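Local coordinates for molybdenum cofactor carrier protein (Chlamydomonas reinhardtii, PDB 2IZ6) that probably binds the molybdenum cofactor and carries or stores it in a protected form until it is handed on to molybdoenzymes, at residues A[35-40]-A[110-115]; A[44-49]-A[163-168]. All coordinates share one frame; numbering follows the deposited sequence. Where two conformers were deposited one is given.

Contact 1: residues A[35-40]-A[110-115]; sequences NELGKQ and VLVAVG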
# COMPACT_ATOMS: atom_id res chain seq x y z
N ASN A 35 -25.57 13.53 -4.18
CA ASN A 35 -26.51 13.32 -3.07
C ASN A 35 -27.67 12.38 -3.48
O ASN A 35 -28.05 11.48 -2.73
CB ASN A 35 -27.00 14.71 -2.55
CG ASN A 35 -27.87 14.58 -1.33
OD1 ASN A 35 -29.07 14.54 -1.44
ND2 ASN A 35 -27.25 14.33 -0.16
N GLU A 36 -28.25 12.64 -4.65
CA GLU A 36 -29.36 11.83 -5.17
C GLU A 36 -28.93 10.44 -5.43
O GLU A 36 -29.67 9.52 -5.14
CB GLU A 36 -29.91 12.42 -6.45
CG GLU A 36 -31.19 11.73 -6.93
CD GLU A 36 -32.43 11.81 -5.97
OE1 GLU A 36 -32.56 12.74 -5.13
OE2 GLU A 36 -33.31 10.88 -6.04
N LEU A 37 -27.72 10.32 -5.99
CA LEU A 37 -27.20 9.00 -6.23
C LEU A 37 -27.10 8.23 -4.92
O LEU A 37 -27.47 7.03 -4.90
CB LEU A 37 -25.84 9.13 -6.90
CG LEU A 37 -25.18 7.81 -7.26
CD1 LEU A 37 -25.83 7.16 -8.44
CD2 LEU A 37 -23.66 8.00 -7.46
N GLY A 38 -26.49 8.80 -3.89
CA GLY A 38 -26.39 8.22 -2.54
C GLY A 38 -27.73 7.74 -2.01
O GLY A 38 -27.91 6.59 -1.54
N LYS A 39 -28.74 8.57 -2.18
CA LYS A 39 -30.17 8.24 -1.79
C LYS A 39 -30.61 7.00 -2.46
O LYS A 39 -31.10 6.12 -1.81
CB LYS A 39 -31.09 9.46 -2.08
CG LYS A 39 -30.92 10.58 -1.20
CD LYS A 39 -32.16 11.49 -1.39
CE LYS A 39 -31.84 12.94 -1.39
NZ LYS A 39 -33.04 13.70 -1.99
N GLN A 40 -30.37 6.88 -3.76
CA GLN A 40 -30.92 5.80 -4.55
C GLN A 40 -30.19 4.57 -4.26
O GLN A 40 -30.76 3.48 -4.23
CB GLN A 40 -30.93 6.21 -6.03
CG GLN A 40 -31.87 7.36 -6.28
CD GLN A 40 -33.33 7.12 -5.87
OE1 GLN A 40 -33.84 5.96 -5.90
NE2 GLN A 40 -34.05 8.22 -5.56
N VAL A 110 -19.68 -2.48 -8.42
CA VAL A 110 -19.68 -1.46 -9.48
C VAL A 110 -19.18 -0.21 -8.91
O VAL A 110 -19.47 0.14 -7.79
CB VAL A 110 -21.12 -1.16 -10.01
CG1 VAL A 110 -21.07 -0.24 -11.28
CG2 VAL A 110 -21.80 -2.42 -10.34
N LEU A 111 -18.36 0.52 -9.69
CA LEU A 111 -17.83 1.85 -9.30
C LEU A 111 -18.51 2.94 -10.13
O LEU A 111 -18.61 2.83 -11.35
CB LEU A 111 -16.28 1.88 -9.52
CG LEU A 111 -15.52 3.16 -9.17
CD1 LEU A 111 -15.66 3.43 -7.67
CD2 LEU A 111 -14.06 3.09 -9.54
N VAL A 112 -19.04 3.98 -9.48
CA VAL A 112 -19.63 5.09 -10.16
C VAL A 112 -18.79 6.32 -9.90
O VAL A 112 -18.49 6.68 -8.75
CB VAL A 112 -21.06 5.38 -9.61
CG1 VAL A 112 -21.73 6.46 -10.38
CG2 VAL A 112 -21.97 4.17 -9.71
N ALA A 113 -18.35 6.96 -11.00
CA ALA A 113 -17.64 8.22 -10.96
C ALA A 113 -18.68 9.33 -11.24
O ALA A 113 -19.40 9.27 -12.24
CB ALA A 113 -16.56 8.26 -12.01
N VAL A 114 -18.71 10.31 -10.36
CA VAL A 114 -19.54 11.49 -10.55
C VAL A 114 -18.53 12.64 -10.76
O VAL A 114 -17.83 13.02 -9.83
CB VAL A 114 -20.42 11.80 -9.29
CG1 VAL A 114 -21.26 12.98 -9.54
CG2 VAL A 114 -21.24 10.64 -8.95
N GLY A 115 -18.40 13.09 -11.99
CA GLY A 115 -17.36 14.04 -12.35
C GLY A 115 -15.99 13.38 -12.41
O GLY A 115 -15.85 12.14 -12.33
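L37 of helix 28-43 rests on V112 and V114 of strand 110-114, a helix-on-sheet contact in the Rossmann-like core of the SLOG family. The helix forms the crossover between strands 15-19 and 47-51, and here it reaches over the central strand 15-19 to strand 110-114. One methyl does all the touching. The CB of the leucine points toward the strand, and CG anti to the backbone N (chi1 -178°) brings CD2 onto the two valines. V112 and V114 stand two places apart, so in an extended strand both CB atoms point toward the helix, whereas A113 between them points away, to the side of L136. Beta-branched valine suits such a strand: it gives a short, stiff apolar surface, and the longer leucine spans the distance from the helix, whose nearest CA, that of L37, is still 9.1 Å from the CA of V114. V18 of strand 15-19 also packs on L37, while V57 of helix 57-67 packs on V114. The valines present different branches: L37 CD2 lies 3.8 Å from V112 CG1, the methyl anti to its own N, and 3.9 Å from V114 CG2, the methyl beside its own N.

Contact 2: residues A[44-49]-A[163-168]; sequences HGWILL and GAIAAV
This is an apolar contact of two aromatic rings with two aliphatic side chains. It joins the turn that leads from helix 28-43 into strand 47-51 to the C-terminal helix 161-173, where that helix lies beside the end of helix 28-43, over the central strand 15-19. W46 has the largest share, with I165 close behind. Its six-membered indole ring is met over one face by V168, whose CG1 stands 4.0 Å from the ring centroid and 27° off the ring normal, a CH-pi contact. W46 CZ3 is the nearest ring carbon, 3.6 Å from V168 CG1. That methyl is anti to the backbone N (chi1 176°), the position that carries it over the indole. The opposite face of the indole is covered within its own segment by H44 CB, 3.4 Å above the W46 ring plane, so the flat group lies between a valine methyl and a histidine methylene.

I165, one turn before V168, offers both ends of its branched side chain. CD1 comes to the indole edge, near the ring plane, 4.0 Å from W46 CZ3. CG2 approaches the imidazole obliquely, 3.5 Å from H44 CE1. A hydrogen bond from H44 ND1 to Q40 O in the last turn of helix 28-43 limits the ring's rotation. G45, with its positive phi, closes that helix in a Schellman motif, and the chain turns at once into W46.

No hydrogen bond joins the two segments. Their fit therefore depends on shape and dispersion: the indole takes V168 on a face and I165 at its edge, and the partly exposed histidine keeps its polar ND1 satisfied while lending carbon to the packing.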
# COMPACT_ATOMS: atom_id res chain seq x y z
N HIS A 44 -32.15 1.19 -2.79
CA HIS A 44 -32.01 -0.13 -3.35
C HIS A 44 -31.40 -1.17 -2.43
O HIS A 44 -31.19 -2.31 -2.84
CB HIS A 44 -31.23 -0.04 -4.68
CG HIS A 44 -32.05 0.50 -5.81
ND1 HIS A 44 -32.32 1.84 -5.94
CD2 HIS A 44 -32.76 -0.14 -6.78
CE1 HIS A 44 -33.12 2.02 -6.99
NE2 HIS A 44 -33.37 0.84 -7.54
N GLY A 45 -31.08 -0.82 -1.19
CA GLY A 45 -30.54 -1.80 -0.27
C GLY A 45 -29.08 -2.09 -0.40
O GLY A 45 -28.64 -3.16 0.05
N TRP A 46 -28.38 -1.23 -1.11
CA TRP A 46 -26.97 -1.37 -1.35
C TRP A 46 -26.17 -0.59 -0.30
O TRP A 46 -26.63 0.41 0.21
CB TRP A 46 -26.58 -0.96 -2.77
CG TRP A 46 -27.42 -1.57 -3.83
CD1 TRP A 46 -27.96 -2.85 -3.85
CD2 TRP A 46 -27.70 -1.00 -5.11
NE1 TRP A 46 -28.71 -3.00 -5.04
CE2 TRP A 46 -28.56 -1.88 -5.81
CE3 TRP A 46 -27.49 0.28 -5.63
CZ2 TRP A 46 -29.09 -1.56 -7.08
CZ3 TRP A 46 -28.05 0.61 -6.90
CH2 TRP A 46 -28.82 -0.34 -7.61
N ILE A 47 -24.95 -1.07 -0.06
CA ILE A 47 -23.95 -0.39 0.79
C ILE A 47 -23.16 0.62 -0.08
O ILE A 47 -22.79 0.27 -1.18
CB ILE A 47 -22.98 -1.38 1.44
CG1 ILE A 47 -23.67 -2.36 2.40
CG2 ILE A 47 -21.90 -0.65 2.19
CD1 ILE A 47 -22.80 -3.55 2.82
N LEU A 48 -23.02 1.86 0.41
CA LEU A 48 -22.18 2.85 -0.25
C LEU A 48 -20.77 2.77 0.30
O LEU A 48 -20.60 2.87 1.51
CB LEU A 48 -22.73 4.21 0.04
CG LEU A 48 -21.91 5.46 -0.39
CD1 LEU A 48 -21.80 5.45 -1.91
CD2 LEU A 48 -22.51 6.79 0.09
N LEU A 49 -19.79 2.74 -0.60
CA LEU A 49 -18.38 2.76 -0.26
C LEU A 49 -17.81 3.97 -0.93
O LEU A 49 -17.92 4.12 -2.15
CB LEU A 49 -17.71 1.49 -0.83
CG LEU A 49 -16.19 1.36 -0.68
CD1 LEU A 49 -15.79 1.20 0.70
CD2 LEU A 49 -15.68 0.07 -1.38
N GLY A 163 -30.26 6.95 -14.86
CA GLY A 163 -29.54 6.11 -15.78
C GLY A 163 -28.42 5.36 -15.11
O GLY A 163 -28.19 4.16 -15.41
N ALA A 164 -27.72 6.04 -14.24
CA ALA A 164 -26.65 5.42 -13.44
C ALA A 164 -27.15 4.29 -12.58
O ALA A 164 -26.59 3.19 -12.56
CB ALA A 164 -25.90 6.53 -12.60
N ILE A 165 -28.26 4.50 -11.87
CA ILE A 165 -28.87 3.50 -11.04
C ILE A 165 -29.35 2.30 -11.86
O ILE A 165 -29.17 1.17 -11.51
CB ILE A 165 -30.00 4.13 -10.16
CG1 ILE A 165 -29.40 5.13 -9.16
CG2 ILE A 165 -30.88 3.04 -9.50
CD1 ILE A 165 -28.56 4.46 -8.02
N ALA A 166 -29.98 2.58 -13.00
CA ALA A 166 -30.40 1.51 -13.89
C ALA A 166 -29.24 0.70 -14.36
O ALA A 166 -29.36 -0.52 -14.44
CB ALA A 166 -31.18 2.11 -15.09
N ALA A 167 -28.11 1.34 -14.69
CA ALA A 167 -26.89 0.61 -15.12
C ALA A 167 -26.37 -0.30 -14.00
O ALA A 167 -26.09 -1.49 -14.22
CB ALA A 167 -25.82 1.57 -15.59
N VAL A 168 -26.29 0.25 -12.80
CA VAL A 168 -25.87 -0.51 -11.65
C VAL A 168 -26.81 -1.73 -11.44
O VAL A 168 -26.39 -2.82 -11.22
CB VAL A 168 -25.78 0.33 -10.38
CG1 VAL A 168 -25.42 -0.54 -9.15
CG2 VAL A 168 -24.73 1.47 -10.53

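How the contacts relate
From the N terminus, residues 35-40 come first, on helix 28-43; three residues later 44-49 follow, in the turn and the start of strand 47-51. Contact 1 then closes a loop of 69 residues at 110-115, and contact 2 a loop of 113 residues at 163-168. Because the segments alternate along the chain, the two loops cross and neither nests inside the other. Contact 1 ties the first crossover helix to strand 110-114; contact 2 ties the turn after that helix to the C-terminal helix. Their centres lie 7 Å apart, and they merge into one apolar layer on the sheet, where L37 CD1 meets I165 CD1 at 3.9 Å and V112 packs on V168.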